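Local coordinates for EscD/YscD/HrpQ family type III secretion system inner membrane ring protein (Pseudomonas aeruginosa, PDB 6UID) that probably forms part of the inner membrane ring of the type III secretion system, its cytoplasmic domain meeting the sorting platform, at residues E23-L28 with Q34-L39. Sequence-based numbering, arbitrary orientation. Where two conformers were deposited one is given.
Sequences EGRVAL and QADLVL
Leu28 and Leu37 pair in parallel, CA to CA 4.8 Å, attaching the short outermost strand 37-38 to strand 24-29 in one sheet of an FHA-like beta sandwich. The backbone evidence centres on Ala27 O, which takes two N-H groups: Leu37 N at 3.1 Å, with 168° at the hydrogen, and Asp36 N at 2.8 Å, close but badly aligned and hence weak. A further backbone hydrogen bond joins Leu37 to Gly29, just beyond the pair, and Leu28 CA adds a C-H...O contact to Leu37 O.

Ahead of the strand, the Asp36 carboxylate, rather than a backbone carbonyl, accepts Ala27 N. Its CG lies beside the backbone N (chi1 -58°), which carries OD2 over to Ala27; Asp36 OD2 to Ala27 N is 2.8 Å, almost straight at 169°, and uses the anti lone pair. The same oxygen accepts from a water that is bound by Arg25 NH1. A second water joins NH1 to Gln34 O, and both waters lie at the guanidinium edge, in its plane. Asp36 OD2, by contrast, is 4.5 Å from Arg25 NH1 and displaced from the guanidinium plane, with no N-H aimed at it, so the charges probably attract without a direct salt bridge.

Apolar packing occupies the face bearing Leu28 and Leu37, where Phe9 and Ile7 of strand 5-9 in the other sheet cover it. The Leu28 and Leu37 side chains run alongside each other in the same direction, CD2 of Leu28 3.9 Å from CD1 of Leu37, while Val26 reaches Leu37 CD1 with CG1, the branch anti to its N. Farther along, Leu39 CD1 rests 3.7 Å from Leu28 CB.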
# COMPACT_ATOMS: atom_id res chain seq x y z
N GLU A 23 12.91 11.06 1.62
CA GLU A 23 12.19 11.82 0.61
C GLU A 23 12.57 11.34 -0.79
O GLU A 23 13.76 11.17 -1.09
CB GLU A 23 12.51 13.31 0.74
CG GLU A 23 11.90 13.97 1.98
CD GLU A 23 11.89 15.49 1.88
OE1 GLU A 23 12.99 16.08 1.76
OE2 GLU A 23 10.79 16.09 1.91
N GLY A 24 11.57 11.10 -1.63
CA GLY A 24 11.76 10.76 -3.01
C GLY A 24 10.78 9.68 -3.47
O GLY A 24 9.78 9.40 -2.83
N ARG A 25 11.12 9.11 -4.61
CA ARG A 25 10.34 8.06 -5.24
C ARG A 25 10.59 6.73 -4.54
O ARG A 25 11.74 6.37 -4.26
CB ARG A 25 10.76 7.94 -6.70
CG ARG A 25 10.13 6.81 -7.50
CD ARG A 25 10.57 6.89 -8.96
NE ARG A 25 9.80 6.01 -9.83
CZ ARG A 25 10.05 4.72 -10.00
NH1 ARG A 25 11.06 4.15 -9.37
NH2 ARG A 25 9.31 4.00 -10.83
N VAL A 26 9.51 5.99 -4.27
CA VAL A 26 9.57 4.66 -3.68
C VAL A 26 8.78 3.70 -4.55
O VAL A 26 7.55 3.80 -4.63
CB VAL A 26 9.03 4.65 -2.24
CG1 VAL A 26 9.12 3.23 -1.65
CG2 VAL A 26 9.78 5.64 -1.36
N ALA A 27 9.47 2.75 -5.17
CA ALA A 27 8.83 1.71 -5.97
C ALA A 27 8.81 0.43 -5.15
O ALA A 27 9.81 0.05 -4.55
CB ALA A 27 9.59 1.50 -7.28
N LEU A 28 7.66 -0.22 -5.13
CA LEU A 28 7.47 -1.48 -4.43
C LEU A 28 7.15 -2.55 -5.47
O LEU A 28 6.32 -2.31 -6.36
CB LEU A 28 6.31 -1.38 -3.46
CG LEU A 28 6.39 -0.32 -2.36
CD1 LEU A 28 5.90 1.03 -2.86
CD2 LEU A 28 5.59 -0.76 -1.16
N GLN A 34 14.28 -3.04 -10.02
CA GLN A 34 13.36 -1.92 -10.20
C GLN A 34 12.70 -1.46 -8.92
O GLN A 34 12.06 -0.40 -8.92
CB GLN A 34 12.26 -2.31 -11.19
CG GLN A 34 12.78 -2.72 -12.56
CD GLN A 34 11.65 -2.88 -13.55
OE1 GLN A 34 11.11 -1.88 -14.05
NE2 GLN A 34 11.26 -4.11 -13.80
N ALA A 35 12.79 -2.23 -7.84
CA ALA A 35 12.03 -1.97 -6.62
C ALA A 35 12.93 -1.54 -5.48
O ALA A 35 13.95 -2.19 -5.18
CB ALA A 35 11.25 -3.21 -6.22
N ASP A 36 12.55 -0.44 -4.84
CA ASP A 36 13.20 0.02 -3.62
C ASP A 36 12.83 -0.84 -2.42
O ASP A 36 13.66 -1.08 -1.54
CB ASP A 36 12.81 1.47 -3.38
CG ASP A 36 13.18 2.36 -4.56
OD1 ASP A 36 14.39 2.43 -4.85
OD2 ASP A 36 12.31 2.90 -5.26
N LEU A 37 11.58 -1.29 -2.37
CA LEU A 37 11.07 -2.20 -1.35
C LEU A 37 10.66 -3.47 -2.09
O LEU A 37 9.74 -3.43 -2.91
CB LEU A 37 9.89 -1.58 -0.62
CG LEU A 37 10.15 -0.22 0.05
CD1 LEU A 37 8.88 0.35 0.71
CD2 LEU A 37 11.28 -0.34 1.04
N VAL A 38 11.36 -4.58 -1.84
CA VAL A 38 11.09 -5.84 -2.53
C VAL A 38 9.99 -6.61 -1.80
O VAL A 38 10.10 -6.91 -0.61
CB VAL A 38 12.38 -6.68 -2.65
CG1 VAL A 38 12.07 -8.01 -3.29
CG2 VAL A 38 13.40 -5.93 -3.47
N LEU A 39 8.93 -6.92 -2.54
CA LEU A 39 7.75 -7.58 -2.01
C LEU A 39 7.68 -8.97 -2.59
O LEU A 39 7.80 -9.14 -3.81
CB LEU A 39 6.48 -6.85 -2.46
CG LEU A 39 6.32 -5.41 -1.99
CD1 LEU A 39 5.06 -4.81 -2.64
CD2 LEU A 39 6.23 -5.35 -0.48
O HOH W 1 12.63 4.88 -7.15
O HOH W 2 11.30 1.53 -10.58